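Local coordinates for putative chitobiase (Bacteroides thetaiotaomicron, PDB 3HNM), which is of unknown function but, as a putative chitobiase fragment with an F5/8 type C domain, probably binds carbohydrate, at residues F8-I21 and V68-F80. Numbering follows the deposited sequence.
Sequences FQPDPIDKKGWSVI and VFDMGKEYTLFRF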
# COMPACT_ATOMS: atom_id res chain seq x y z
N PHE A 8 1.17 5.58 -21.27
CA PHE A 8 0.20 4.53 -21.55
C PHE A 8 -1.15 4.88 -20.88
O PHE A 8 -2.19 4.89 -21.54
CB PHE A 8 0.71 3.18 -21.02
CG PHE A 8 -0.13 2.00 -21.43
CD1 PHE A 8 -0.08 0.80 -20.72
CD2 PHE A 8 -0.96 2.07 -22.55
CE1 PHE A 8 -0.86 -0.30 -21.11
CE2 PHE A 8 -1.74 0.98 -22.95
CZ PHE A 8 -1.69 -0.21 -22.23
N GLN A 9 -1.11 5.18 -19.58
CA GLN A 9 -2.30 5.56 -18.81
C GLN A 9 -3.49 4.58 -18.83
O GLN A 9 -4.63 5.00 -19.01
CB GLN A 9 -2.81 6.93 -19.25
CG GLN A 9 -2.18 8.13 -18.56
CD GLN A 9 -0.93 8.65 -19.27
OE1 GLN A 9 0.12 7.99 -19.28
NE2 GLN A 9 -1.03 9.85 -19.87
N PRO A 10 -3.24 3.27 -18.65
CA PRO A 10 -4.38 2.35 -18.66
C PRO A 10 -5.13 2.52 -17.35
O PRO A 10 -5.01 3.55 -16.68
CB PRO A 10 -3.72 0.98 -18.80
CG PRO A 10 -2.46 1.15 -18.01
CD PRO A 10 -1.98 2.56 -18.37
N ASP A 11 -5.89 1.50 -16.96
CA ASP A 11 -6.63 1.60 -15.71
C ASP A 11 -6.26 0.52 -14.71
O ASP A 11 -6.21 -0.66 -15.05
CB ASP A 11 -8.13 1.55 -16.01
CG ASP A 11 -8.96 2.10 -14.88
OD1 ASP A 11 -8.87 3.33 -14.61
OD2 ASP A 11 -9.70 1.29 -14.25
N PRO A 12 -6.00 0.90 -13.45
CA PRO A 12 -5.63 0.02 -12.34
C PRO A 12 -6.48 -1.24 -12.25
O PRO A 12 -7.69 -1.19 -12.45
CB PRO A 12 -5.83 0.89 -11.11
CG PRO A 12 -5.49 2.25 -11.62
CD PRO A 12 -6.14 2.30 -12.98
N ILE A 13 -5.84 -2.36 -11.94
CA ILE A 13 -6.53 -3.64 -11.80
C ILE A 13 -7.66 -3.51 -10.77
O ILE A 13 -7.48 -2.89 -9.72
CB ILE A 13 -5.58 -4.76 -11.32
CG1 ILE A 13 -4.64 -5.20 -12.46
CG2 ILE A 13 -6.38 -5.98 -10.88
CD1 ILE A 13 -3.88 -4.07 -13.12
N ASP A 14 -8.82 -4.09 -11.06
CA ASP A 14 -9.90 -4.01 -10.09
C ASP A 14 -9.52 -4.85 -8.89
O ASP A 14 -9.47 -6.08 -8.95
CB ASP A 14 -11.22 -4.52 -10.67
CG ASP A 14 -12.37 -4.37 -9.68
OD1 ASP A 14 -12.89 -5.41 -9.19
OD2 ASP A 14 -12.73 -3.20 -9.39
N LYS A 15 -9.28 -4.16 -7.78
CA LYS A 15 -8.87 -4.80 -6.53
C LYS A 15 -10.00 -5.49 -5.74
O LYS A 15 -9.98 -5.47 -4.51
CB LYS A 15 -8.16 -3.76 -5.64
CG LYS A 15 -9.02 -2.54 -5.29
CD LYS A 15 -8.20 -1.38 -4.75
CE LYS A 15 -7.30 -0.78 -5.81
NZ LYS A 15 -6.61 0.41 -5.26
N LYS A 16 -10.96 -6.11 -6.43
CA LYS A 16 -12.06 -6.76 -5.70
C LYS A 16 -11.72 -8.18 -5.23
O LYS A 16 -12.15 -8.61 -4.16
CB LYS A 16 -13.36 -6.78 -6.52
CG LYS A 16 -14.61 -6.87 -5.62
CD LYS A 16 -14.49 -5.91 -4.40
CE LYS A 16 -15.47 -6.19 -3.25
NZ LYS A 16 -16.90 -5.77 -3.44
N GLY A 17 -10.96 -8.89 -6.05
CA GLY A 17 -10.55 -10.23 -5.68
C GLY A 17 -9.39 -10.11 -4.71
O GLY A 17 -8.94 -11.10 -4.14
N TRP A 18 -8.91 -8.87 -4.54
CA TRP A 18 -7.79 -8.58 -3.64
C TRP A 18 -8.12 -8.82 -2.17
O TRP A 18 -9.28 -8.98 -1.79
CB TRP A 18 -7.35 -7.13 -3.80
CG TRP A 18 -6.64 -6.86 -5.07
CD1 TRP A 18 -6.86 -7.45 -6.28
CD2 TRP A 18 -5.65 -5.86 -5.29
NE1 TRP A 18 -6.07 -6.87 -7.24
CE2 TRP A 18 -5.32 -5.89 -6.65
CE3 TRP A 18 -5.01 -4.93 -4.46
CZ2 TRP A 18 -4.38 -5.03 -7.21
CZ3 TRP A 18 -4.07 -4.08 -5.01
CH2 TRP A 18 -3.77 -4.13 -6.37
N SER A 19 -7.07 -8.83 -1.33
CA SER A 19 -7.23 -9.06 0.10
C SER A 19 -5.88 -9.13 0.83
O SER A 19 -5.09 -10.04 0.58
CB SER A 19 -8.00 -10.36 0.32
OG SER A 19 -7.60 -11.34 -0.61
N VAL A 20 -5.63 -8.19 1.74
CA VAL A 20 -4.38 -8.15 2.49
C VAL A 20 -4.23 -9.43 3.29
O VAL A 20 -4.84 -9.60 4.35
CB VAL A 20 -4.34 -6.95 3.45
CG1 VAL A 20 -3.04 -6.94 4.22
CG2 VAL A 20 -4.46 -5.66 2.66
N ILE A 21 -3.39 -10.32 2.75
CA ILE A 21 -3.13 -11.63 3.33
C ILE A 21 -2.03 -11.58 4.40
O ILE A 21 -1.78 -12.57 5.08
CB ILE A 21 -2.76 -12.66 2.21
CG1 ILE A 21 -2.82 -14.09 2.75
CG2 ILE A 21 -1.34 -12.39 1.66
CD1 ILE A 21 -2.27 -15.13 1.79
N VAL A 68 1.15 -7.58 2.39
CA VAL A 68 1.22 -8.56 1.32
C VAL A 68 -0.15 -8.70 0.70
O VAL A 68 -1.00 -9.42 1.22
CB VAL A 68 1.68 -9.92 1.86
CG1 VAL A 68 1.86 -10.90 0.72
CG2 VAL A 68 2.96 -9.75 2.66
N PHE A 69 -0.38 -8.02 -0.41
CA PHE A 69 -1.67 -8.07 -1.08
C PHE A 69 -1.84 -9.28 -1.97
O PHE A 69 -0.94 -9.61 -2.73
CB PHE A 69 -1.83 -6.82 -1.92
CG PHE A 69 -1.58 -5.57 -1.16
CD1 PHE A 69 -2.49 -5.13 -0.21
CD2 PHE A 69 -0.43 -4.83 -1.38
CE1 PHE A 69 -2.26 -3.96 0.50
CE2 PHE A 69 -0.18 -3.66 -0.67
CZ PHE A 69 -1.10 -3.22 0.27
N ASP A 70 -2.98 -9.95 -1.87
CA ASP A 70 -3.23 -11.11 -2.72
C ASP A 70 -4.24 -10.72 -3.82
O ASP A 70 -5.44 -10.71 -3.57
CB ASP A 70 -3.79 -12.27 -1.90
CG ASP A 70 -3.96 -13.52 -2.73
OD1 ASP A 70 -4.05 -13.37 -3.98
OD2 ASP A 70 -4.01 -14.64 -2.16
N MSE A 71 -3.75 -10.44 -5.02
CA MSE A 71 -4.62 -10.03 -6.13
C MSE A 71 -5.58 -11.10 -6.62
O MSE A 71 -6.39 -10.83 -7.52
CB MSE A 71 -3.78 -9.53 -7.29
CG MSE A 71 -3.11 -8.20 -7.02
SE MSE A 71 -1.83 -7.71 -8.42
CE MSE A 71 -3.08 -6.95 -9.72
N GLY A 72 -5.50 -12.29 -6.04
CA GLY A 72 -6.39 -13.37 -6.42
C GLY A 72 -5.86 -14.23 -7.56
O GLY A 72 -5.68 -15.44 -7.41
N LYS A 73 -5.62 -13.60 -8.70
CA LYS A 73 -5.12 -14.31 -9.86
C LYS A 73 -3.74 -13.77 -10.25
O LYS A 73 -3.17 -12.97 -9.52
CB LYS A 73 -6.12 -14.17 -11.01
CG LYS A 73 -7.09 -13.01 -10.88
CD LYS A 73 -8.08 -13.03 -12.04
CE LYS A 73 -9.35 -12.22 -11.77
NZ LYS A 73 -10.15 -12.75 -10.62
N GLU A 74 -3.21 -14.21 -11.39
CA GLU A 74 -1.89 -13.77 -11.85
C GLU A 74 -2.00 -12.57 -12.78
O GLU A 74 -2.96 -12.44 -13.51
CB GLU A 74 -1.20 -14.90 -12.58
CG GLU A 74 -1.24 -16.19 -11.81
CD GLU A 74 0.14 -16.63 -11.36
OE1 GLU A 74 0.97 -16.92 -12.25
OE2 GLU A 74 0.39 -16.68 -10.13
N TYR A 75 -0.99 -11.71 -12.75
CA TYR A 75 -0.97 -10.52 -13.59
C TYR A 75 0.47 -10.21 -14.02
O TYR A 75 1.42 -10.88 -13.59
CB TYR A 75 -1.49 -9.33 -12.80
CG TYR A 75 -2.96 -9.37 -12.49
CD1 TYR A 75 -3.84 -8.51 -13.15
CD2 TYR A 75 -3.47 -10.23 -11.51
CE1 TYR A 75 -5.20 -8.50 -12.85
CE2 TYR A 75 -4.83 -10.23 -11.20
CZ TYR A 75 -5.69 -9.36 -11.87
OH TYR A 75 -7.03 -9.33 -11.58
N THR A 76 0.64 -9.20 -14.85
CA THR A 76 1.98 -8.79 -15.28
C THR A 76 2.07 -7.29 -14.97
O THR A 76 1.76 -6.46 -15.81
CB THR A 76 2.21 -9.03 -16.81
OG1 THR A 76 1.97 -10.41 -17.13
CG2 THR A 76 3.64 -8.70 -17.19
N LEU A 77 2.48 -6.95 -13.75
CA LEU A 77 2.55 -5.54 -13.32
C LEU A 77 3.40 -4.61 -14.17
O LEU A 77 4.57 -4.89 -14.44
CB LEU A 77 3.03 -5.43 -11.87
CG LEU A 77 2.31 -6.17 -10.73
CD1 LEU A 77 0.80 -6.02 -10.88
CD2 LEU A 77 2.70 -7.62 -10.78
N PHE A 78 2.81 -3.49 -14.58
CA PHE A 78 3.53 -2.49 -15.37
C PHE A 78 3.91 -1.36 -14.43
O PHE A 78 5.02 -0.84 -14.48
CB PHE A 78 2.66 -1.90 -16.49
CG PHE A 78 2.01 -2.92 -17.36
CD1 PHE A 78 2.73 -4.02 -17.83
CD2 PHE A 78 0.67 -2.78 -17.71
CE1 PHE A 78 2.13 -4.98 -18.64
CE2 PHE A 78 0.05 -3.73 -18.52
CZ PHE A 78 0.77 -4.83 -18.99
N ARG A 79 2.96 -0.98 -13.58
CA ARG A 79 3.19 0.08 -12.60
C ARG A 79 2.61 -0.30 -11.25
O ARG A 79 1.92 -1.30 -11.12
CB ARG A 79 2.56 1.41 -13.05
CG ARG A 79 3.19 2.02 -14.29
CD ARG A 79 2.84 3.50 -14.40
NE ARG A 79 2.65 3.92 -15.79
CZ ARG A 79 1.62 3.55 -16.54
NH1 ARG A 79 0.68 2.76 -16.04
NH2 ARG A 79 1.53 3.98 -17.79
N PHE A 80 2.91 0.53 -10.26
CA PHE A 80 2.45 0.36 -8.88
C PHE A 80 2.56 1.71 -8.19
O PHE A 80 3.45 2.50 -8.49
CB PHE A 80 3.32 -0.68 -8.15
CG PHE A 80 3.01 -0.81 -6.69
CD1 PHE A 80 3.50 0.12 -5.77
CD2 PHE A 80 2.20 -1.85 -6.22
CE1 PHE A 80 3.18 0.02 -4.42
CE2 PHE A 80 1.88 -1.95 -4.88
CZ PHE A 80 2.37 -1.01 -3.98
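W18 lays one face of its indole over the side chain of M71, a selenomethionine in this crystal, whose CG stands 3.5 Å from the centroid of the five-membered ring of W18 in a CH-pi contact. The selenium of M71 approaches the six-membered ring obliquely, a Met-aromatic contact, and K15 CB covers the opposite indole face near its rim. With CG of M71 anti to its carbonyl carbon (chi1 -71°), the chain runs alongside the indole; a bend at chi3 then carries CE over the centre of the Y75 ring. An unbranched, polarisable methionine suits a place between two aromatic rings, being slim and flexible enough to follow both faces. I13 closes the cluster, its CG1 3.6 Å from M71 CE; being beta-branched, it sets both CG1 and CG2 against Y75 CE1. Were W18 an alanine, M71 CG and selenium would probably lose their indole face and K15 CB the surface it packs on, leaving a gap between them.

Beyond W18 the chain becomes an edge strand, 20-23, joined antiparallel to strand 65-71 in one sheet of the beta-sandwich expected of an F5/8 type C domain. D70 N donates to S19 O (3.2 Å) and I21 N to V68 O (3.0 Å). Between them V20 and F69 form a non-hydrogen-bonded pair, with V20 CG2 at the edge of the phenyl ring. Where strand 65-71 turns toward 74-83, in the other sheet, D70 OD1 accepts from G72 N (2.7 Å), an Asx turn, and also forms a salt bridge with R137. G72 fits its positive phi, where a side chain would jam against the preceding carbonyl.

At the far end, P10 CD meets the guanidinium edge of R79, 3.5 Å from NH1; long enough to reach further partners too, R79 is held by a salt bridge to D130, and W163 adds a cation-pi contact.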